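Local structure of Orf34 (Pseudomonas syringae pv. syringae, 5KLP) at residues K26-A37 against L330-Q341; F61-M72 against S186-L194. The protein transfers acetyl groups from acetyl-CoA to serine, threonine and lysine residues of proteins, with inositol hexakisphosphate as cofactor, impairing plant immunity and the microtubule network. The protein carries 10 engineered substitutions. All coordinates share one frame; numbering follows the deposited sequence.

Contact 1: residues K26-A37 against L330-Q341; sequences KINDLKPYVRHA and LQEIKRVLAAAQ. Engineered in segment 330-341: Ala339 (natural residue Glu), Ala340 (natural residue Glu). With IHP (inositol hexakisphosphate), chain D.
Leu30 plugs into the helix that ends the chain: its side chain is a knob in the hole formed by Leu330, Ile333, Lys334 and Leu337, where helices 21-36 and 324-340 pack side by side, the axes of 26-36 and 330-340 crossing at 36°. With CG anti to the backbone N, both methyls turn into the hole. CD1 comes down on the backbone of Lys334, 3.5 Å from its N, and CD2 meets CD2 of Leu330 at 3.6 Å, the two leucines crossing at about a right angle. Lys334 leaves its helix fully extended and passes obliquely by the Tyr33 ring, its CG 3.6 Å from CE2, to bring NZ near Asp29; the OD2-NZ salt bridge is long at 4.0 Å.

One end of the interface is a phosphate site. Lys26 runs straight as far as CE and then bends (chi4 -89°), which takes NZ to O44 of inositol hexakisphosphate at 2.7 Å. Gln331 reaches the same ligand from the other helix, NE2 to O42 at 3.0 Å. One water lies between its OE1 and Lys26 NZ, held by the lysine at 2.6 Å from NZ; a second is bonded to OE1 but only weakly to NZ. One turn further on, Arg335 gives NH1 and NH2 to the single oxygen O22. Lys199, Lys202 and Lys262 add their amines to the pocket.

At the far end Leu337 touches Tyr33 CB and Ala37 CB through its two methyls. Beyond it, the extended Gln341 sends NE2 to Tyr33 O, a nearly straight bond of 2.9 Å (173° at the hydrogen) that lies in the plane of the glutamine amide.

Contact 2: residues F61-M72 against S186-L194; sequences FAELDATHLDAM and SDDCVMYSL
Val190 is the bump here, and the hollow that takes it lies between Ala62, Asp65, Ala66 and Leu69 on the face of helix 61-79. Its CB presses against CB of Asp65 at 3.5 Å, the two side chains lying alongside and pointing opposite ways. The two methyls divide the hollow: CG1, anti to the backbone N (chi1 178°), goes toward Leu69, 4.0 Å from CD1, and CG2 drops toward the Ala62 carbonyl and the small Ala66. Behind Val190, a type I turn, Ser186 to Cys189, leads into its helix and nestles against Ala62.

Cys189 is the catalytic cysteine, carried on the first turn of helix 189-202, at the helix N-terminus as in cysteine peptidases of the CA clan, to which the YopJ acetyltransferases are related; His123 and Glu143 complete the catalytic triad. Helix 61-79 thus packs against the helix that bears the nucleophile, their local axes 9.1 Å apart at an angle of 43°.

Along the seam from Val190, Met191 folds back at chi2 and chi3. Its CG lies 3.5 Å from Asp65 OD2. It crosses Met72 roughly at right angles, with CE of Met191 3.5 Å from CE of Met72; both are selenomethionines in this crystal. Leu194 sets CD2 against CB and SE of Met72, and near Leu69 CD1. Toward the turn, a water fills the notch between Asp65 and the start of the helix, donating to Asp65 OD2 (2.6 Å) and to Asp187 O while accepting from Val190 N. The Asp65 carboxylate is also fixed from outside, OD1 by the Tyr44 hydroxyl and OD2 by a salt bridge to Arg329.

Both segments of contact 2 fall between the two segments of contact 1 in the sequence, and the centres of the contacts lie 16 Å apart. They meet where Met72 of helix 61-79 lies against helix 324-340: its CG is 3.6 Å from Val336 CG2, and its SE packs on Glu332 CB. Glu332 also touches contact 2 through Leu194, whose CD2 is 3.7 Å from Glu332 OE1. That same glutamate holds Gln331 and pairs with Arg335, two residues that bind inositol hexakisphosphate, so Glu332 touches both cofactor-binding residues and the helix that carries Cys189. The Leu194 side chain is about 8 Å from the cofactor, a proximity that would fit allosteric control.

Contact 1: residues K26-A37 against L330-Q341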
loop_
_atom_site.group_PDB
_atom_site.type_symbol
_atom_site.label_atom_id
_atom_site.label_comp_id
_atom_site.label_asym_id
_atom_site.label_seq_id
_atom_site.Cartn_x
_atom_site.Cartn_y
_atom_site.Cartn_z
ATOM N N LYS A 26 -7.653 17.128 -10.880
ATOM C CA LYS A 26 -7.465 16.900 -9.453
ATOM C C LYS A 26 -6.739 18.084 -8.812
ATOM O O LYS A 26 -7.023 18.441 -7.675
ATOM C CB LYS A 26 -6.725 15.593 -9.194
ATOM C CG LYS A 26 -7.537 14.358 -9.545
ATOM C CD LYS A 26 -6.754 13.102 -9.214
ATOM C CE LYS A 26 -7.553 11.830 -9.484
ATOM N NZ LYS A 26 -8.370 11.382 -8.322
ATOM N N ILE A 27 -5.817 18.693 -9.551
ATOM C CA ILE A 27 -5.157 19.916 -9.099
ATOM C C ILE A 27 -6.189 21.039 -8.918
ATOM O O ILE A 27 -6.236 21.695 -7.874
ATOM C CB ILE A 27 -4.054 20.366 -10.100
ATOM C CG1 ILE A 27 -2.849 19.429 -10.018
ATOM C CG2 ILE A 27 -3.633 21.813 -9.842
ATOM C CD1 ILE A 27 -1.848 19.632 -11.119
ATOM N N ASN A 28 -7.009 21.261 -9.939
ATOM C CA ASN A 28 -8.018 22.318 -9.884
ATOM C C ASN A 28 -9.063 22.113 -8.774
ATOM O O ASN A 28 -9.548 23.073 -8.176
ATOM C CB ASN A 28 -8.704 22.449 -11.238
ATOM C CG ASN A 28 -7.740 22.898 -12.324
ATOM O OD1 ASN A 28 -6.686 23.465 -12.027
ATOM N ND2 ASN A 28 -8.105 22.672 -13.583
ATOM N N ASP A 29 -9.420 20.861 -8.516
ATOM C CA ASP A 29 -10.363 20.547 -7.453
ATOM C C ASP A 29 -9.776 20.854 -6.073
ATOM O O ASP A 29 -10.496 21.279 -5.171
ATOM C CB ASP A 29 -10.800 19.083 -7.532
ATOM C CG ASP A 29 -11.735 18.817 -8.699
ATOM O OD1 ASP A 29 -12.345 19.783 -9.203
ATOM O OD2 ASP A 29 -11.875 17.642 -9.100
ATOM N N LEU A 30 -8.476 20.635 -5.903
ATOM C CA LEU A 30 -7.872 20.792 -4.591
ATOM C C LEU A 30 -7.529 22.253 -4.298
ATOM O O LEU A 30 -7.666 22.711 -3.161
ATOM C CB LEU A 30 -6.613 19.924 -4.458
ATOM C CG LEU A 30 -5.867 20.119 -3.130
ATOM C CD1 LEU A 30 -6.785 19.840 -1.939
ATOM C CD2 LEU A 30 -4.599 19.272 -3.044
ATOM N N LYS A 31 -7.125 22.983 -5.336
ATOM C CA LYS A 31 -6.597 24.333 -5.183
ATOM C C LYS A 31 -7.404 25.296 -4.288
ATOM O O LYS A 31 -6.820 25.925 -3.405
ATOM C CB LYS A 31 -6.417 24.952 -6.570
ATOM C CG LYS A 31 -5.534 26.174 -6.588
ATOM C CD LYS A 31 -4.887 26.332 -7.945
ATOM C CE LYS A 31 -4.191 25.052 -8.352
ATOM N NZ LYS A 31 -3.661 25.157 -9.741
ATOM N N PRO A 32 -8.730 25.418 -4.496
ATOM C CA PRO A 32 -9.461 26.353 -3.625
ATOM C C PRO A 32 -9.429 25.944 -2.153
ATOM O O PRO A 32 -9.415 26.815 -1.285
ATOM C CB PRO A 32 -10.896 26.320 -4.179
ATOM C CG PRO A 32 -10.994 25.045 -4.900
ATOM C CD PRO A 32 -9.632 24.775 -5.467
ATOM N N TYR A 33 -9.427 24.645 -1.872
ATOM C CA TYR A 33 -9.357 24.201 -0.484
ATOM C C TYR A 33 -8.038 24.618 0.138
ATOM O O TYR A 33 -8.000 25.076 1.284
ATOM C CB TYR A 33 -9.505 22.688 -0.371
ATOM C CG TYR A 33 -10.858 22.135 -0.755
ATOM C CD1 TYR A 33 -11.930 22.178 0.139
ATOM C CD2 TYR A 33 -11.061 21.542 -1.995
ATOM C CE1 TYR A 33 -13.162 21.654 -0.199
ATOM C CE2 TYR A 33 -12.293 21.015 -2.342
ATOM C CZ TYR A 33 -13.337 21.076 -1.442
ATOM O OH TYR A 33 -14.562 20.555 -1.789
ATOM N N VAL A 34 -6.961 24.475 -0.629
ATOM C CA VAL A 34 -5.640 24.851 -0.152
ATOM C C VAL A 34 -5.593 26.362 0.082
ATOM O O VAL A 34 -4.995 26.836 1.047
ATOM C CB VAL A 34 -4.537 24.426 -1.144
ATOM C CG1 VAL A 34 -3.197 25.024 -0.755
ATOM C CG2 VAL A 34 -4.439 22.909 -1.215
ATOM N N ARG A 35 -6.260 27.115 -0.786
ATOM C CA ARG A 35 -6.288 28.556 -0.642
ATOM C C ARG A 35 -6.999 28.973 0.639
ATOM O O ARG A 35 -6.559 29.885 1.317
ATOM C CB ARG A 35 -6.981 29.198 -1.845
ATOM C CG ARG A 35 -6.042 29.844 -2.839
ATOM C CD ARG A 35 -6.810 30.650 -3.889
ATOM N NE ARG A 35 -7.241 29.803 -4.999
ATOM C CZ ARG A 35 -8.508 29.528 -5.286
ATOM N NH1 ARG A 35 -9.484 30.048 -4.552
ATOM N NH2 ARG A 35 -8.798 28.745 -6.317
ATOM N N HIS A 36 -8.035 28.239 1.024
ATOM C CA HIS A 36 -8.780 28.595 2.224
ATOM C C HIS A 36 -8.184 27.967 3.483
ATOM O O HIS A 36 -8.546 28.340 4.593
ATOM C CB HIS A 36 -10.247 28.165 2.098
ATOM C CG HIS A 36 -11.031 28.967 1.109
ATOM N ND1 HIS A 36 -11.640 28.399 0.010
ATOM C CD2 HIS A 36 -11.261 30.300 1.019
ATOM C CE1 HIS A 36 -12.242 29.343 -0.693
ATOM N NE2 HIS A 36 -12.023 30.504 -0.105
ATOM N N ALA A 37 -7.266 27.023 3.306
ATOM C CA ALA A 37 -6.643 26.344 4.438
ATOM C C ALA A 37 -5.594 27.210 5.136
ATOM O O ALA A 37 -5.136 28.208 4.582
ATOM C CB ALA A 37 -6.017 25.047 3.979
ATOM N N LEU A 330 -3.578 14.266 -3.822
ATOM C CA LEU A 330 -4.433 15.440 -3.959
ATOM C C LEU A 330 -5.860 15.122 -3.495
ATOM O O LEU A 330 -6.512 15.925 -2.829
ATOM C CB LEU A 330 -4.440 15.921 -5.413
ATOM C CG LEU A 330 -3.059 16.281 -5.988
ATOM C CD1 LEU A 330 -3.179 16.779 -7.419
ATOM C CD2 LEU A 330 -2.350 17.325 -5.128
ATOM N N GLN A 331 -6.342 13.943 -3.870
ATOM C CA GLN A 331 -7.664 13.481 -3.469
ATOM C C GLN A 331 -7.793 13.376 -1.951
ATOM O O GLN A 331 -8.808 13.788 -1.371
ATOM C CB GLN A 331 -7.959 12.126 -4.112
ATOM C CG GLN A 331 -9.125 11.396 -3.501
ATOM C CD GLN A 331 -9.261 9.987 -4.054
ATOM O OE1 GLN A 331 -9.710 9.789 -5.185
ATOM N NE2 GLN A 331 -8.826 9.000 -3.269
ATOM N N GLU A 332 -6.761 12.833 -1.307
ATOM C CA GLU A 332 -6.794 12.646 0.141
ATOM C C GLU A 332 -6.758 13.977 0.901
ATOM O O GLU A 332 -7.470 14.157 1.879
ATOM C CB GLU A 332 -5.640 11.759 0.577
ATOM C CG GLU A 332 -5.776 10.357 0.023
ATOM C CD GLU A 332 -7.155 9.791 0.299
ATOM O OE1 GLU A 332 -7.384 9.365 1.457
ATOM O OE2 GLU A 332 -8.005 9.786 -0.626
ATOM N N ILE A 333 -5.923 14.899 0.440
ATOM C CA ILE A 333 -5.822 16.214 1.079
ATOM C C ILE A 333 -7.147 16.950 0.940
ATOM O O ILE A 333 -7.666 17.524 1.912
ATOM C CB ILE A 333 -4.673 17.021 0.469
ATOM C CG1 ILE A 333 -3.351 16.292 0.729
ATOM C CG2 ILE A 333 -4.638 18.443 1.029
ATOM C CD1 ILE A 333 -2.162 16.930 0.077
ATOM N N LYS A 334 -7.721 16.875 -0.258
ATOM C CA LYS A 334 -9.051 17.424 -0.501
ATOM C C LYS A 334 -10.085 16.835 0.473
ATOM O O LYS A 334 -10.877 17.561 1.063
ATOM C CB LYS A 334 -9.479 17.156 -1.946
ATOM C CG LYS A 334 -10.821 17.767 -2.341
ATOM C CD LYS A 334 -11.323 17.153 -3.646
ATOM C CE LYS A 334 -12.743 17.594 -3.972
ATOM N NZ LYS A 334 -13.132 17.248 -5.373
ATOM N N ARG A 335 -10.067 15.524 0.661
ATOM C CA ARG A 335 -11.004 14.920 1.598
ATOM C C ARG A 335 -10.801 15.461 3.018
ATOM O O ARG A 335 -11.767 15.709 3.737
ATOM C CB ARG A 335 -10.879 13.407 1.560
ATOM C CG ARG A 335 -11.546 12.810 0.329
ATOM C CD ARG A 335 -11.219 11.319 0.175
ATOM N NE ARG A 335 -11.815 10.802 -1.048
ATOM C CZ ARG A 335 -11.660 9.557 -1.486
ATOM N NH1 ARG A 335 -10.943 8.690 -0.784
ATOM N NH2 ARG A 335 -12.236 9.186 -2.620
ATOM N N VAL A 336 -9.546 15.648 3.418
ATOM C CA VAL A 336 -9.275 16.202 4.744
ATOM C C VAL A 336 -9.773 17.645 4.851
ATOM O O VAL A 336 -10.497 17.992 5.792
ATOM C CB VAL A 336 -7.787 16.153 5.078
ATOM C CG1 VAL A 336 -7.527 16.895 6.382
ATOM C CG2 VAL A 336 -7.339 14.708 5.198
ATOM N N LEU A 337 -9.426 18.471 3.866
ATOM C CA LEU A 337 -9.774 19.891 3.922
ATOM C C LEU A 337 -11.279 20.086 3.790
ATOM O O LEU A 337 -11.844 21.043 4.341
ATOM C CB LEU A 337 -9.028 20.684 2.845
ATOM C CG LEU A 337 -7.523 20.807 3.096
ATOM C CD1 LEU A 337 -6.843 21.595 1.978
ATOM C CD2 LEU A 337 -7.253 21.448 4.465
ATOM N N ALA A 338 -11.928 19.180 3.067
ATOM C CA ALA A 338 -13.378 19.257 2.884
ATOM C C ALA A 338 -14.089 19.130 4.236
ATOM O O ALA A 338 -15.084 19.817 4.501
ATOM C CB ALA A 338 -13.851 18.189 1.924
ATOM N N ALA A 339 -13.592 18.245 5.091
ATOM C CA ALA A 339 -14.149 18.140 6.438
ATOM C C ALA A 339 -13.893 19.425 7.232
ATOM O O ALA A 339 -14.750 19.888 7.987
ATOM C CB ALA A 339 -13.561 16.941 7.167
ATOM N N ALA A 340 -12.708 20.002 7.062
ATOM C CA ALA A 340 -12.343 21.189 7.828
ATOM C C ALA A 340 -13.083 22.434 7.331
ATOM O O ALA A 340 -13.236 23.418 8.071
ATOM C CB ALA A 340 -10.828 21.407 7.767
ATOM N N GLN A 341 -13.552 22.386 6.086
ATOM C CA GLN A 341 -14.164 23.560 5.458
ATOM C C GLN A 341 -15.637 23.393 5.125
ATOM O O GLN A 341 -16.178 24.170 4.337
ATOM C CB GLN A 341 -13.380 23.973 4.214
ATOM C CG GLN A 341 -11.927 24.267 4.538
ATOM C CD GLN A 341 -11.092 24.628 3.330
ATOM O OE1 GLN A 341 -11.609 24.801 2.221
ATOM N NE2 GLN A 341 -9.779 24.709 3.531
HETATM C C1 IHP D . -13.007 7.519 -5.256
HETATM C C2 IHP D . -11.520 6.947 -5.345
HETATM C C3 IHP D . -10.604 7.146 -6.613
HETATM C C4 IHP D . -11.339 7.871 -7.836
HETATM C C5 IHP D . -12.855 7.860 -7.870
HETATM C C6 IHP D . -13.285 8.423 -6.521
HETATM O O11 IHP D . -13.899 6.583 -5.057
HETATM P P1 IHP D . -15.025 6.368 -3.810
HETATM O O21 IHP D . -15.129 4.887 -3.456
HETATM O O31 IHP D . -16.404 6.852 -4.270
HETATM O O41 IHP D . -14.701 7.114 -2.527
HETATM O O12 IHP D . -11.409 5.659 -4.872
HETATM P P2 IHP D . -10.463 5.425 -3.500
HETATM O O22 IHP D . -11.037 6.248 -2.327
HETATM O O32 IHP D . -10.337 3.964 -3.056
HETATM O O42 IHP D . -9.057 6.017 -3.765
HETATM O O13 IHP D . -10.204 5.982 -6.940
HETATM P P3 IHP D . -8.716 5.199 -7.063
HETATM O O23 IHP D . -7.845 5.088 -5.811
HETATM O O33 IHP D . -9.348 3.840 -7.356
HETATM O O43 IHP D . -7.855 5.675 -8.228
HETATM O O14 IHP D . -10.861 7.459 -9.019
HETATM P P4 IHP D . -9.742 8.282 -9.856
HETATM O O24 IHP D . -8.337 8.053 -9.294
HETATM O O34 IHP D . -9.761 7.920 -11.355
HETATM O O44 IHP D . -10.012 9.796 -9.777
HETATM O O15 IHP D . -13.439 6.717 -8.263
HETATM P P5 IHP D . -14.304 6.557 -9.724
HETATM O O25 IHP D . -14.049 7.760 -10.640
HETATM O O35 IHP D . -13.858 5.283 -10.492
HETATM O O45 IHP D . -15.817 6.464 -9.501
HETATM O O16 IHP D . -14.562 8.799 -6.557
HETATM P P6 IHP D . -15.180 10.089 -5.764
HETATM O O26 IHP D . -14.175 11.238 -5.756
HETATM O O36 IHP D . -16.485 10.576 -6.420
HETATM O O46 IHP D . -15.517 9.725 -4.314
HETATM O O HOH W 1 -7.413 9.330 -7.022
HETATM O O HOH W 2 -11.059 11.866 -6.567
#

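Contact 2: residues F61-M72 against S186-L194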
loop_
_atom_site.group_PDB
_atom_site.type_symbol
_atom_site.label_atom_id
_atom_site.label_comp_id
_atom_site.label_asym_id
_atom_site.label_seq_id
_atom_site.Cartn_x
_atom_site.Cartn_y
_atom_site.Cartn_z
ATOM N N PHE A 61 8.581 13.401 0.184
ATOM C CA PHE A 61 7.193 13.179 0.539
ATOM C C PHE A 61 6.972 12.065 1.528
ATOM O O PHE A 61 5.959 12.072 2.227
ATOM C CB PHE A 61 6.353 12.982 -0.714
ATOM C CG PHE A 61 5.852 14.272 -1.259
ATOM C CD1 PHE A 61 6.687 15.086 -2.019
ATOM C CD2 PHE A 61 4.573 14.721 -0.948
ATOM C CE1 PHE A 61 6.241 16.310 -2.494
ATOM C CE2 PHE A 61 4.119 15.945 -1.422
ATOM C CZ PHE A 61 4.953 16.738 -2.202
ATOM N N ALA A 62 7.910 11.129 1.625
ATOM C CA ALA A 62 7.776 10.086 2.639
ATOM C C ALA A 62 7.607 10.723 4.018
ATOM O O ALA A 62 6.725 10.337 4.773
ATOM C CB ALA A 62 8.976 9.140 2.623
ATOM N N GLU A 63 8.425 11.721 4.335
ATOM C CA GLU A 63 8.322 12.367 5.641
ATOM C C GLU A 63 7.062 13.246 5.723
ATOM O O GLU A 63 6.340 13.199 6.721
ATOM C CB GLU A 63 9.606 13.151 5.960
ATOM C CG GLU A 63 9.563 14.665 5.791
ATOM C CD GLU A 63 10.953 15.270 5.589
ATOM O OE1 GLU A 63 11.927 14.500 5.434
ATOM O OE2 GLU A 63 11.071 16.513 5.588
ATOM N N LEU A 64 6.788 14.032 4.681
ATOM C CA LEU A 64 5.595 14.874 4.659
ATOM C C LEU A 64 4.292 14.071 4.707
ATOM O O LEU A 64 3.382 14.409 5.466
ATOM C CB LEU A 64 5.584 15.772 3.425
ATOM C CG LEU A 64 6.388 17.068 3.490
ATOM C CD1 LEU A 64 6.262 17.818 2.172
ATOM C CD2 LEU A 64 5.888 17.921 4.647
ATOM N N ASP A 65 4.183 13.036 3.883
ATOM C CA ASP A 65 2.996 12.193 3.925
ATOM C C ASP A 65 2.808 11.621 5.327
ATOM O O ASP A 65 1.699 11.632 5.872
ATOM C CB ASP A 65 3.088 11.029 2.927
ATOM C CG ASP A 65 3.033 11.474 1.475
ATOM O OD1 ASP A 65 2.569 12.603 1.187
ATOM O OD2 ASP A 65 3.457 10.671 0.615
ATOM N N ALA A 66 3.905 11.135 5.907
ATOM C CA ALA A 66 3.857 10.465 7.199
ATOM C C ALA A 66 3.401 11.420 8.299
ATOM O O ALA A 66 2.658 11.030 9.195
ATOM C CB ALA A 66 5.227 9.870 7.538
ATOM N N THR A 67 3.850 12.669 8.208
ATOM C CA THR A 67 3.477 13.718 9.155
ATOM C C THR A 67 1.976 13.987 9.158
ATOM O O THR A 67 1.378 14.244 10.204
ATOM C CB THR A 67 4.229 15.032 8.827
ATOM O OG1 THR A 67 5.631 14.823 9.020
ATOM C CG2 THR A 67 3.767 16.174 9.715
ATOM N N HIS A 68 1.353 13.907 7.991
ATOM C CA HIS A 68 -0.052 14.253 7.912
ATOM C C HIS A 68 -0.943 13.024 7.794
ATOM O O HIS A 68 -2.159 13.155 7.613
ATOM C CB HIS A 68 -0.277 15.194 6.736
ATOM C CG HIS A 68 0.472 16.483 6.872
ATOM N ND1 HIS A 68 0.135 17.435 7.807
ATOM C CD2 HIS A 68 1.571 16.952 6.235
ATOM C CE1 HIS A 68 0.974 18.452 7.722
ATOM N NE2 HIS A 68 1.852 18.188 6.772
ATOM N N LEU A 69 -0.347 11.838 7.931
ATOM C CA LEU A 69 -1.101 10.594 7.745
ATOM C C LEU A 69 -2.235 10.424 8.755
ATOM O O LEU A 69 -3.337 9.989 8.392
ATOM C CB LEU A 69 -0.165 9.382 7.814
ATOM C CG LEU A 69 -0.877 8.041 7.611
ATOM C CD1 LEU A 69 -1.612 8.045 6.286
ATOM C CD2 LEU A 69 0.099 6.885 7.689
ATOM N N ASP A 70 -1.988 10.770 10.013
ATOM C CA ASP A 70 -3.029 10.634 11.032
ATOM C C ASP A 70 -4.308 11.369 10.617
ATOM O O ASP A 70 -5.412 10.875 10.838
ATOM C CB ASP A 70 -2.558 11.159 12.393
ATOM C CG ASP A 70 -1.507 10.269 13.032
ATOM O OD1 ASP A 70 -1.340 9.109 12.588
ATOM O OD2 ASP A 70 -0.860 10.724 13.999
ATOM N N ALA A 71 -4.161 12.539 10.005
ATOM C CA ALA A 71 -5.332 13.321 9.610
ATOM C C ALA A 71 -6.107 12.611 8.504
ATOM O O ALA A 71 -7.338 12.559 8.524
ATOM C CB ALA A 71 -4.929 14.714 9.167
HETATM N N MSE A 72 -5.389 12.044 7.544
HETATM C CA MSE A 72 -6.052 11.349 6.459
HETATM C C MSE A 72 -6.660 10.036 6.940
HETATM O O MSE A 72 -7.744 9.646 6.508
HETATM C CB MSE A 72 -5.077 11.113 5.307
HETATM C CG MSE A 72 -4.627 12.395 4.638
HETATM SE SE MSE A 72 -3.213 12.066 3.323
HETATM C CE MSE A 72 -1.683 12.018 4.525
ATOM N N SER A 186 10.510 4.655 -3.334
ATOM C CA SER A 186 9.946 4.541 -1.998
ATOM C C SER A 186 9.462 5.898 -1.490
ATOM O O SER A 186 9.014 6.019 -0.352
ATOM C CB SER A 186 10.961 3.915 -1.043
ATOM O OG SER A 186 11.065 2.520 -1.307
ATOM N N ASP A 187 9.497 6.910 -2.350
ATOM C CA ASP A 187 9.098 8.261 -1.924
ATOM C C ASP A 187 7.595 8.424 -1.685
ATOM O O ASP A 187 7.172 9.315 -0.937
ATOM C CB ASP A 187 9.513 9.304 -2.971
ATOM C CG ASP A 187 10.978 9.223 -3.342
ATOM O OD1 ASP A 187 11.777 8.715 -2.528
ATOM O OD2 ASP A 187 11.331 9.685 -4.450
ATOM N N ASP A 188 6.792 7.566 -2.309
ATOM C CA ASP A 188 5.336 7.669 -2.200
ATOM C C ASP A 188 4.700 6.531 -1.405
ATOM O O ASP A 188 3.485 6.341 -1.451
ATOM C CB ASP A 188 4.698 7.737 -3.595
ATOM C CG ASP A 188 5.165 8.944 -4.402
ATOM O OD1 ASP A 188 4.999 10.099 -3.948
ATOM O OD2 ASP A 188 5.732 8.734 -5.492
ATOM N N CYS A 189 5.507 5.801 -0.644
ATOM C CA CYS A 189 5.033 4.569 -0.034
ATOM C C CYS A 189 3.916 4.797 0.975
ATOM O O CYS A 189 3.066 3.934 1.159
ATOM C CB CYS A 189 6.209 3.840 0.624
ATOM S SG CYS A 189 7.116 2.817 -0.580
ATOM N N VAL A 190 3.886 5.965 1.601
ATOM C CA VAL A 190 2.786 6.261 2.492
ATOM C C VAL A 190 1.473 6.331 1.716
ATOM O O VAL A 190 0.460 5.831 2.185
ATOM C CB VAL A 190 2.991 7.574 3.250
ATOM C CG1 VAL A 190 1.795 7.865 4.126
ATOM C CG2 VAL A 190 4.263 7.517 4.103
HETATM N N MSE A 191 1.493 6.960 0.541
HETATM C CA MSE A 191 0.286 7.093 -0.271
HETATM C C MSE A 191 -0.151 5.722 -0.810
HETATM O O MSE A 191 -1.348 5.423 -0.825
HETATM C CB MSE A 191 0.507 8.082 -1.422
HETATM C CG MSE A 191 0.498 9.553 -0.978
HETATM SE SE MSE A 191 -1.176 9.998 -0.003
HETATM C CE MSE A 191 -0.423 10.124 1.812
ATOM N N TYR A 192 0.798 4.889 -1.244
ATOM C CA TYR A 192 0.429 3.537 -1.695
ATOM C C TYR A 192 -0.175 2.752 -0.538
ATOM O O TYR A 192 -1.174 2.062 -0.696
ATOM C CB TYR A 192 1.628 2.765 -2.267
ATOM C CG TYR A 192 1.953 3.129 -3.697
ATOM C CD1 TYR A 192 1.219 2.609 -4.753
ATOM C CD2 TYR A 192 2.979 4.032 -3.987
ATOM C CE1 TYR A 192 1.511 2.963 -6.075
ATOM C CE2 TYR A 192 3.276 4.384 -5.291
ATOM C CZ TYR A 192 2.542 3.845 -6.328
ATOM O OH TYR A 192 2.844 4.204 -7.624
ATOM N N SER A 193 0.439 2.866 0.635
ATOM C CA SER A 193 -0.038 2.125 1.794
ATOM C C SER A 193 -1.438 2.576 2.208
ATOM O O SER A 193 -2.278 1.751 2.570
ATOM C CB SER A 193 0.946 2.275 2.966
ATOM O OG SER A 193 2.208 1.690 2.657
ATOM N N LEU A 194 -1.675 3.888 2.186
ATOM C CA LEU A 194 -2.998 4.424 2.514
ATOM C C LEU A 194 -4.014 3.956 1.481
ATOM O O LEU A 194 -5.099 3.484 1.826
ATOM C CB LEU A 194 -2.966 5.962 2.597
ATOM C CG LEU A 194 -4.314 6.656 2.799
ATOM C CD1 LEU A 194 -4.978 6.150 4.077
ATOM C CD2 LEU A 194 -4.172 8.190 2.840
HETATM O O HOH W 3 5.007 8.639 0.810
#